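Local coordinates for protein cysteine protease-like VirA (Shigella flexneri, PDB 3EB8) that acts as a secreted virulence effector required for bacterial entry into epithelial cells and for spread within and between them, though its proposed alpha-tubulin protease activity is disputed, at residues A[129-140]-A[335-345]; A[225-235]-A[325-333]. All coordinates share one frame; numbering follows the deposited sequence.

How the contacts relate
Along the chain from the N terminus come the loop 129-140 after strand 121-123, then helix 226-234, the end of strand 315-327 with the turn that follows it, and finally the short helix 335-341 with its exit. Contact 1 joins the first to the last and closes the longer loop; contact 2 closes a shorter loop of about 90 residues nested inside it, without crossing. Their centres are about 13 Å apart and they touch: Ile342 of contact 1 packs on Tyr325 and Ser234, and Val140 on the backbone of Thr233. Contact 1 lays the loop on helix 335-341, contact 2 lays helix 226-234 on the end of strand 315-327, and Ile342 touches both.

Contact 1: residues A[129-140]-A[335-345]; sequences YFHVKDTDFNSV and SEGLRNAIPPE
Phe137 presses its ring onto Leu338 where loop 129-140, extended from Tyr129 to Val132 and then folded into three overlapping beta turns before helix 140-149, packs on the short helix 335-341. Leu338 CB makes a CH-pi contact over one ring face, 3.8 Å from the centroid of the Phe137 ring, while Ile342 O lies at the ring edge. Trp237 meets the same ring, so a broad aromatic group suits this buried site. With CG beside the backbone N (chi1 -67°), the ring is directed at the helix. Phe137 O accepts from Val140 N and, on the opposite face of its plane, from Ser335 OG at 3.0 Å; serine is short enough to reach it. Asp136 OD2 steadies the preceding turn by accepting from Lys133 N, and Asp136 CB packs 3.3 Å from Arg339 CB.

The other end is as close in places but nearer solvent. Asp134 OD1 stays 4.6 Å from Arg339 NH2, well out of the guanidinium plane, so no N-H points at it. Val132 CG2 rests on Pro343 CB at 3.6 Å, and Glu345 CB covers a face of the partly exposed Tyr129 ring. A water bridges here, accepting from Val132 N and donating to Glu345 OE2 at 2.9 Å.

Contact 2: residues A[225-235]-A[325-333]; sequences DPAFISALTSA and YLVHAGTLP
Pro226 meets Pro333 at the start of helix 226-234, within the region assigned to tubulin binding, in an alpha/beta packing: the helix lies on the end of strand 315-327 and the turn beyond, the axes of the two short segments approaching to 9.0 Å and running roughly antiparallel, at 148°. Just ahead, Asp225 is the N-cap. Its OD1 accepts from Ala227 N at 2.9 Å, while OD2 is bound by Tyr300 OH. Pro226, whose ring suits a first helical turn because no backbone N-H is needed there, places CB 3.9 Å from Pro333 CD. Ala227 is small enough to bring CB 3.3 Å from Ala329 O. Ile229 then sets CG2 against Pro333 CB.

Ser230 turns its hydroxyl back along its own helix: with OG beside the backbone N (chi1 -69°), it donates to Pro226 O at 2.8 Å; the same oxygen takes Ser230 N on the opposite face of its plane. Thus engaged, OG can sit against Pro333, whose N has no hydrogen to offer. One turn on from Ala227, Ala231 CB touches Val327 CG2 at 3.7 Å, methyl to methyl. Ser234 OG lies at the edge of the Tyr325 ring, near its plane, and shares a 2.9 Å hydrogen bond with Tyr325 OH.

Contact 1: residues A[129-140]-A[335-345]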
loop_
_atom_site.group_PDB
_atom_site.type_symbol
_atom_site.label_atom_id
_atom_site.label_comp_id
_atom_site.label_asym_id
_atom_site.label_seq_id
_atom_site.Cartn_x
_atom_site.Cartn_y
_atom_site.Cartn_z
ATOM N N TYR A 129 -8.983 -5.826 -17.369
ATOM C CA TYR A 129 -8.783 -4.492 -16.809
ATOM C C TYR A 129 -9.580 -3.466 -17.596
ATOM O O TYR A 129 -9.795 -3.617 -18.791
ATOM C CB TYR A 129 -7.299 -4.122 -16.798
ATOM C CG TYR A 129 -6.682 -4.187 -18.157
ATOM C CD1 TYR A 129 -6.768 -3.106 -19.036
ATOM C CD2 TYR A 129 -6.031 -5.337 -18.590
ATOM C CE1 TYR A 129 -6.209 -3.167 -20.309
ATOM C CE2 TYR A 129 -5.467 -5.409 -19.863
ATOM C CZ TYR A 129 -5.563 -4.322 -20.710
ATOM O OH TYR A 129 -5.010 -4.392 -21.963
ATOM N N PHE A 130 -10.022 -2.426 -16.906
ATOM C CA PHE A 130 -10.758 -1.338 -17.529
ATOM C C PHE A 130 -9.845 -0.480 -18.383
ATOM O O PHE A 130 -8.649 -0.370 -18.104
ATOM C CB PHE A 130 -11.403 -0.452 -16.462
ATOM C CG PHE A 130 -12.417 -1.158 -15.619
ATOM C CD1 PHE A 130 -13.332 -2.035 -16.191
ATOM C CD2 PHE A 130 -12.474 -0.931 -14.251
ATOM C CE1 PHE A 130 -14.276 -2.691 -15.403
ATOM C CE2 PHE A 130 -13.421 -1.573 -13.457
ATOM C CZ PHE A 130 -14.320 -2.452 -14.027
ATOM N N HIS A 131 -10.408 0.138 -19.420
ATOM C CA HIS A 131 -9.666 1.105 -20.216
ATOM C C HIS A 131 -9.609 2.447 -19.505
ATOM O O HIS A 131 -10.442 2.732 -18.644
ATOM C CB HIS A 131 -10.321 1.292 -21.581
ATOM C CG HIS A 131 -10.327 0.054 -22.418
ATOM N ND1 HIS A 131 -11.487 -0.512 -22.908
ATOM C CD2 HIS A 131 -9.314 -0.733 -22.850
ATOM C CE1 HIS A 131 -11.186 -1.590 -23.610
ATOM N NE2 HIS A 131 -9.873 -1.748 -23.588
ATOM N N VAL A 132 -8.635 3.274 -19.864
ATOM C CA VAL A 132 -8.606 4.658 -19.409
ATOM C C VAL A 132 -9.889 5.356 -19.830
ATOM O O VAL A 132 -10.328 5.226 -20.977
ATOM C CB VAL A 132 -7.425 5.420 -20.021
ATOM C CG1 VAL A 132 -7.411 6.862 -19.551
ATOM C CG2 VAL A 132 -6.102 4.726 -19.675
ATOM N N LYS A 133 -10.491 6.091 -18.905
ATOM C CA LYS A 133 -11.661 6.897 -19.208
ATOM C C LYS A 133 -11.352 8.363 -18.919
ATOM O O LYS A 133 -10.490 8.669 -18.099
ATOM C CB LYS A 133 -12.858 6.419 -18.386
ATOM C CG LYS A 133 -13.297 4.997 -18.706
ATOM C CD LYS A 133 -14.332 4.516 -17.703
ATOM C CE LYS A 133 -14.625 3.029 -17.866
ATOM N NZ LYS A 133 -15.430 2.501 -16.720
ATOM N N ASP A 134 -12.055 9.258 -19.607
ATOM C CA ASP A 134 -11.858 10.697 -19.463
ATOM C C ASP A 134 -12.070 11.174 -18.036
ATOM O O ASP A 134 -11.680 12.287 -17.693
ATOM C CB ASP A 134 -12.833 11.460 -20.366
ATOM C CG ASP A 134 -12.496 11.318 -21.818
ATOM O OD1 ASP A 134 -11.434 10.725 -22.112
ATOM O OD2 ASP A 134 -13.283 11.800 -22.664
ATOM N N THR A 135 -12.709 10.342 -17.220
ATOM C CA THR A 135 -13.063 10.734 -15.869
ATOM C C THR A 135 -12.019 10.300 -14.844
ATOM O O THR A 135 -12.098 10.693 -13.680
ATOM C CB THR A 135 -14.435 10.155 -15.461
ATOM O OG1 THR A 135 -14.477 8.755 -15.756
ATOM C CG2 THR A 135 -15.571 10.855 -16.205
ATOM N N ASP A 136 -11.050 9.488 -15.265
ATOM C CA ASP A 136 -10.024 8.992 -14.343
ATOM C C ASP A 136 -9.262 10.117 -13.627
ATOM O O ASP A 136 -8.795 11.063 -14.261
ATOM C CB ASP A 136 -9.036 8.086 -15.072
ATOM C CG ASP A 136 -9.672 6.810 -15.597
ATOM O OD1 ASP A 136 -10.855 6.529 -15.305
ATOM O OD2 ASP A 136 -8.965 6.075 -16.307
ATOM N N PHE A 137 -9.150 10.007 -12.303
ATOM C CA PHE A 137 -8.395 10.962 -11.489
ATOM C C PHE A 137 -9.039 12.341 -11.424
ATOM O O PHE A 137 -8.413 13.298 -10.972
ATOM C CB PHE A 137 -6.937 11.081 -11.960
ATOM C CG PHE A 137 -6.137 9.836 -11.747
ATOM C CD1 PHE A 137 -5.993 8.898 -12.770
ATOM C CD2 PHE A 137 -5.535 9.586 -10.514
ATOM C CE1 PHE A 137 -5.266 7.725 -12.560
ATOM C CE2 PHE A 137 -4.801 8.421 -10.299
ATOM C CZ PHE A 137 -4.675 7.488 -11.314
ATOM N N ASN A 138 -10.287 12.450 -11.867
ATOM C CA ASN A 138 -10.996 13.723 -11.773
ATOM C C ASN A 138 -10.986 14.316 -10.358
ATOM O O ASN A 138 -10.811 15.519 -10.185
ATOM C CB ASN A 138 -12.443 13.593 -12.262
ATOM C CG ASN A 138 -12.605 13.986 -13.722
ATOM O OD1 ASN A 138 -11.622 14.099 -14.466
ATOM N ND2 ASN A 138 -13.853 14.192 -14.144
ATOM N N SER A 139 -11.169 13.476 -9.348
ATOM C CA SER A 139 -11.324 13.989 -7.998
ATOM C C SER A 139 -10.016 14.073 -7.214
ATOM O O SER A 139 -10.040 14.361 -6.015
ATOM C CB SER A 139 -12.339 13.152 -7.224
ATOM O OG SER A 139 -11.873 11.833 -7.040
ATOM N N VAL A 140 -8.886 13.852 -7.891
ATOM C CA VAL A 140 -7.617 13.664 -7.199
ATOM C C VAL A 140 -7.193 14.826 -6.290
ATOM O O VAL A 140 -6.747 14.588 -5.174
ATOM C CB VAL A 140 -6.472 13.277 -8.165
ATOM C CG1 VAL A 140 -6.129 14.417 -9.068
ATOM C CG2 VAL A 140 -5.249 12.849 -7.381
ATOM N N SER A 335 -5.177 15.562 -13.871
ATOM C CA SER A 335 -5.998 14.403 -14.155
ATOM C C SER A 335 -5.697 13.800 -15.538
ATOM O O SER A 335 -5.703 12.589 -15.694
ATOM C CB SER A 335 -7.466 14.799 -14.034
ATOM O OG SER A 335 -7.632 15.533 -12.834
ATOM N N GLU A 336 -5.442 14.636 -16.541
ATOM C CA GLU A 336 -5.004 14.114 -17.844
ATOM C C GLU A 336 -3.647 13.412 -17.728
ATOM O O GLU A 336 -3.499 12.279 -18.164
ATOM C CB GLU A 336 -4.956 15.202 -18.947
ATOM C CG GLU A 336 -4.407 14.666 -20.283
ATOM C CD GLU A 336 -4.516 15.637 -21.431
ATOM O OE1 GLU A 336 -3.804 15.450 -22.453
ATOM O OE2 GLU A 336 -5.327 16.577 -21.322
ATOM N N GLY A 337 -2.664 14.099 -17.151
ATOM C CA GLY A 337 -1.350 13.514 -16.918
ATOM C C GLY A 337 -1.415 12.166 -16.197
ATOM O O GLY A 337 -0.783 11.192 -16.616
ATOM N N LEU A 338 -2.201 12.116 -15.123
ATOM C CA LEU A 338 -2.332 10.923 -14.281
ATOM C C LEU A 338 -3.016 9.721 -14.987
ATOM O O LEU A 338 -2.446 8.640 -15.055
ATOM C CB LEU A 338 -3.043 11.270 -12.958
ATOM C CG LEU A 338 -2.347 12.270 -12.023
ATOM C CD1 LEU A 338 -2.929 12.294 -10.596
ATOM C CD2 LEU A 338 -0.867 11.975 -11.982
ATOM N N ARG A 339 -4.219 9.905 -15.522
ATOM C CA ARG A 339 -4.903 8.798 -16.176
ATOM C C ARG A 339 -4.104 8.251 -17.372
ATOM O O ARG A 339 -4.180 7.066 -17.676
ATOM C CB ARG A 339 -6.298 9.217 -16.616
ATOM C CG ARG A 339 -6.300 10.376 -17.607
ATOM C CD ARG A 339 -7.687 10.881 -17.911
ATOM N NE ARG A 339 -7.695 11.549 -19.203
ATOM C CZ ARG A 339 -8.005 12.827 -19.390
ATOM N NH1 ARG A 339 -8.363 13.583 -18.363
ATOM N NH2 ARG A 339 -7.972 13.344 -20.612
ATOM N N ASN A 340 -3.346 9.109 -18.052
ATOM C CA ASN A 340 -2.484 8.652 -19.143
ATOM C C ASN A 340 -1.200 7.972 -18.644
ATOM O O ASN A 340 -0.777 6.978 -19.206
ATOM C CB ASN A 340 -2.160 9.789 -20.114
ATOM C CG ASN A 340 -3.265 10.019 -21.139
ATOM O OD1 ASN A 340 -3.400 9.272 -22.121
ATOM N ND2 ASN A 340 -4.034 11.078 -20.939
ATOM N N ALA A 341 -0.612 8.491 -17.570
ATOM C CA ALA A 341 0.597 7.893 -16.987
ATOM C C ALA A 341 0.324 6.598 -16.200
ATOM O O ALA A 341 1.155 5.693 -16.192
ATOM C CB ALA A 341 1.343 8.903 -16.126
ATOM N N ILE A 342 -0.849 6.514 -15.570
ATOM C CA ILE A 342 -1.192 5.401 -14.676
ATOM C C ILE A 342 -2.541 4.765 -15.015
ATOM O O ILE A 342 -3.492 4.895 -14.248
ATOM C CB ILE A 342 -1.268 5.870 -13.197
ATOM C CG1 ILE A 342 -0.197 6.932 -12.913
ATOM C CG2 ILE A 342 -1.162 4.662 -12.245
ATOM C CD1 ILE A 342 -0.345 7.620 -11.586
ATOM N N PRO A 343 -2.631 4.104 -16.185
ATOM C CA PRO A 343 -3.845 3.406 -16.618
ATOM C C PRO A 343 -4.075 2.190 -15.738
ATOM O O PRO A 343 -3.099 1.669 -15.220
ATOM C CB PRO A 343 -3.475 2.927 -18.039
ATOM C CG PRO A 343 -1.978 2.832 -18.014
ATOM C CD PRO A 343 -1.601 4.071 -17.244
ATOM N N PRO A 344 -5.335 1.735 -15.597
ATOM C CA PRO A 344 -5.686 0.516 -14.851
ATOM C C PRO A 344 -4.741 -0.676 -15.102
ATOM O O PRO A 344 -4.313 -1.330 -14.139
ATOM C CB PRO A 344 -7.092 0.195 -15.361
ATOM C CG PRO A 344 -7.666 1.519 -15.700
ATOM C CD PRO A 344 -6.528 2.397 -16.155
ATOM N N GLU A 345 -4.427 -0.940 -16.366
ATOM C CA GLU A 345 -3.556 -2.045 -16.744
ATOM C C GLU A 345 -2.178 -1.995 -16.094
ATOM O O GLU A 345 -1.539 -3.023 -15.918
ATOM C CB GLU A 345 -3.404 -2.115 -18.270
ATOM C CG GLU A 345 -3.361 -0.751 -18.944
ATOM C CD GLU A 345 -3.658 -0.811 -20.442
ATOM O OE1 GLU A 345 -2.842 -1.398 -21.191
ATOM O OE2 GLU A 345 -4.702 -0.260 -20.868
HETATM O O HOH W 1 -6.734 1.623 -21.620
HETATM O O HOH W 2 -6.198 5.732 -15.950
#

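Contact 2: residues A[225-235]-A[325-333]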
loop_
_atom_site.group_PDB
_atom_site.type_symbol
_atom_site.label_atom_id
_atom_site.label_comp_id
_atom_site.label_asym_id
_atom_site.label_seq_id
_atom_site.Cartn_x
_atom_site.Cartn_y
_atom_site.Cartn_z
ATOM N N ASP A 225 10.086 18.085 -8.626
ATOM C CA ASP A 225 9.928 17.135 -9.704
ATOM C C ASP A 225 8.434 16.867 -9.931
ATOM O O ASP A 225 7.776 16.253 -9.102
ATOM C CB ASP A 225 10.703 15.848 -9.400
ATOM C CG ASP A 225 10.606 14.836 -10.506
ATOM O OD1 ASP A 225 9.847 15.061 -11.476
ATOM O OD2 ASP A 225 11.292 13.808 -10.403
ATOM N N PRO A 226 7.896 17.328 -11.074
ATOM C CA PRO A 226 6.464 17.170 -11.332
ATOM C C PRO A 226 6.067 15.700 -11.342
ATOM O O PRO A 226 4.943 15.365 -11.009
ATOM C CB PRO A 226 6.278 17.783 -12.717
ATOM C CG PRO A 226 7.486 18.628 -12.938
ATOM C CD PRO A 226 8.597 17.928 -12.217
ATOM N N ALA A 227 6.982 14.821 -11.698
ATOM C CA ALA A 227 6.640 13.418 -11.698
ATOM C C ALA A 227 6.435 12.957 -10.260
ATOM O O ALA A 227 5.567 12.144 -9.981
ATOM C CB ALA A 227 7.714 12.588 -12.390
ATOM N N PHE A 228 7.232 13.502 -9.346
ATOM C CA PHE A 228 7.063 13.193 -7.942
ATOM C C PHE A 228 5.736 13.749 -7.395
ATOM O O PHE A 228 5.005 13.055 -6.689
ATOM C CB PHE A 228 8.233 13.694 -7.089
ATOM C CG PHE A 228 8.022 13.450 -5.629
ATOM C CD1 PHE A 228 8.249 12.192 -5.087
ATOM C CD2 PHE A 228 7.505 14.452 -4.814
ATOM C CE1 PHE A 228 7.996 11.943 -3.737
ATOM C CE2 PHE A 228 7.261 14.216 -3.465
ATOM C CZ PHE A 228 7.501 12.961 -2.919
ATOM N N ILE A 229 5.430 15.000 -7.718
ATOM C CA ILE A 229 4.162 15.578 -7.282
ATOM C C ILE A 229 3.013 14.713 -7.790
ATOM O O ILE A 229 2.057 14.426 -7.071
ATOM C CB ILE A 229 3.990 17.018 -7.803
ATOM C CG1 ILE A 229 5.127 17.906 -7.284
ATOM C CG2 ILE A 229 2.617 17.562 -7.420
ATOM C CD1 ILE A 229 5.334 17.824 -5.764
ATOM N N SER A 230 3.151 14.279 -9.035
ATOM C CA SER A 230 2.161 13.451 -9.689
ATOM C C SER A 230 2.027 12.125 -8.964
ATOM O O SER A 230 0.913 11.648 -8.752
ATOM C CB SER A 230 2.544 13.231 -11.162
ATOM O OG SER A 230 2.438 14.432 -11.914
ATOM N N ALA A 231 3.162 11.545 -8.572
ATOM C CA ALA A 231 3.174 10.257 -7.871
ATOM C C ALA A 231 2.527 10.351 -6.485
ATOM O O ALA A 231 1.687 9.522 -6.112
ATOM C CB ALA A 231 4.583 9.742 -7.746
ATOM N N LEU A 232 2.938 11.361 -5.722
ATOM C CA LEU A 232 2.370 11.625 -4.403
ATOM C C LEU A 232 0.851 11.871 -4.443
ATOM O O LEU A 232 0.084 11.257 -3.686
ATOM C CB LEU A 232 3.066 12.831 -3.781
ATOM C CG LEU A 232 2.521 13.382 -2.461
ATOM C CD1 LEU A 232 2.537 12.320 -1.351
ATOM C CD2 LEU A 232 3.307 14.621 -2.046
ATOM N N THR A 233 0.413 12.772 -5.324
ATOM C CA THR A 233 -1.004 13.142 -5.362
ATOM C C THR A 233 -1.864 12.016 -5.913
ATOM O O THR A 233 -2.927 11.729 -5.394
ATOM C CB THR A 233 -1.266 14.469 -6.135
ATOM O OG1 THR A 233 -0.832 14.353 -7.496
ATOM C CG2 THR A 233 -0.524 15.623 -5.469
ATOM N N SER A 234 -1.381 11.350 -6.947
ATOM C CA SER A 234 -2.156 10.279 -7.544
ATOM C C SER A 234 -2.505 9.200 -6.528
ATOM O O SER A 234 -3.530 8.521 -6.677
ATOM C CB SER A 234 -1.394 9.654 -8.706
ATOM O OG SER A 234 -0.334 8.844 -8.249
ATOM N N ALA A 235 -1.648 9.039 -5.518
ATOM C CA ALA A 235 -1.787 7.964 -4.536
ATOM C C ALA A 235 -3.071 8.083 -3.718
ATOM O O ALA A 235 -3.523 7.109 -3.125
ATOM C CB ALA A 235 -0.565 7.897 -3.597
ATOM N N TYR A 325 2.192 0.977 -8.604
ATOM C CA TYR A 325 2.402 1.379 -9.975
ATOM C C TYR A 325 3.653 2.247 -10.130
ATOM O O TYR A 325 4.219 2.757 -9.148
ATOM C CB TYR A 325 1.201 2.166 -10.473
ATOM C CG TYR A 325 0.805 3.282 -9.555
ATOM C CD1 TYR A 325 1.278 4.561 -9.736
ATOM C CD2 TYR A 325 -0.045 3.050 -8.496
ATOM C CE1 TYR A 325 0.898 5.579 -8.884
ATOM C CE2 TYR A 325 -0.423 4.049 -7.639
ATOM C CZ TYR A 325 0.039 5.309 -7.828
ATOM O OH TYR A 325 -0.369 6.301 -6.962
ATOM N N LEU A 326 4.046 2.435 -11.387
ATOM C CA LEU A 326 5.162 3.287 -11.769
ATOM C C LEU A 326 4.648 4.618 -12.317
ATOM O O LEU A 326 3.715 4.652 -13.119
ATOM C CB LEU A 326 5.933 2.595 -12.887
ATOM C CG LEU A 326 7.433 2.414 -12.774
ATOM C CD1 LEU A 326 7.760 1.566 -11.551
ATOM C CD2 LEU A 326 7.912 1.736 -14.039
ATOM N N VAL A 327 5.266 5.712 -11.898
ATOM C CA VAL A 327 5.011 7.005 -12.511
ATOM C C VAL A 327 6.247 7.462 -13.275
ATOM O O VAL A 327 7.302 7.698 -12.670
ATOM C CB VAL A 327 4.668 8.077 -11.468
ATOM C CG1 VAL A 327 4.341 9.390 -12.184
ATOM C CG2 VAL A 327 3.518 7.615 -10.578
ATOM N N HIS A 328 6.114 7.584 -14.598
ATOM C CA HIS A 328 7.233 7.921 -15.481
ATOM C C HIS A 328 7.731 9.369 -15.288
ATOM O O HIS A 328 6.996 10.248 -14.832
ATOM C CB HIS A 328 6.867 7.630 -16.957
ATOM C CG HIS A 328 6.048 8.704 -17.612
ATOM N ND1 HIS A 328 4.688 8.588 -17.821
ATOM C CD2 HIS A 328 6.396 9.922 -18.094
ATOM C CE1 HIS A 328 4.233 9.687 -18.399
ATOM N NE2 HIS A 328 5.249 10.514 -18.572
ATOM N N ALA A 329 8.978 9.607 -15.663
ATOM C CA ALA A 329 9.665 10.885 -15.428
ATOM C C ALA A 329 8.980 12.165 -15.913
ATOM O O ALA A 329 9.081 13.221 -15.280
ATOM C CB ALA A 329 11.058 10.817 -16.002
ATOM N N GLY A 330 8.317 12.117 -17.053
ATOM C CA GLY A 330 7.713 13.352 -17.536
ATOM C C GLY A 330 6.260 13.612 -17.143
ATOM O O GLY A 330 5.602 14.460 -17.764
ATOM N N THR A 331 5.747 12.902 -16.137
ATOM C CA THR A 331 4.315 12.996 -15.838
ATOM C C THR A 331 3.929 14.364 -15.302
ATOM O O THR A 331 4.563 14.880 -14.381
ATOM C CB THR A 331 3.832 11.952 -14.787
ATOM O OG1 THR A 331 4.158 10.627 -15.212
ATOM C CG2 THR A 331 2.319 12.054 -14.617
ATOM N N LEU A 332 2.872 14.939 -15.863
ATOM C CA LEU A 332 2.370 16.224 -15.388
ATOM C C LEU A 332 1.282 16.041 -14.334
ATOM O O LEU A 332 0.412 15.187 -14.481
ATOM C CB LEU A 332 1.856 17.073 -16.556
ATOM C CG LEU A 332 2.920 17.393 -17.614
ATOM C CD1 LEU A 332 2.294 18.157 -18.766
ATOM C CD2 LEU A 332 4.111 18.148 -17.007
ATOM N N PRO A 333 1.339 16.844 -13.260
ATOM C CA PRO A 333 0.384 16.765 -12.163
ATOM C C PRO A 333 -0.992 17.299 -12.576
ATOM O O PRO A 333 -1.342 18.417 -12.228
ATOM C CB PRO A 333 1.008 17.667 -11.083
ATOM C CG PRO A 333 2.355 17.988 -11.540
ATOM C CD PRO A 333 2.358 17.874 -13.019
#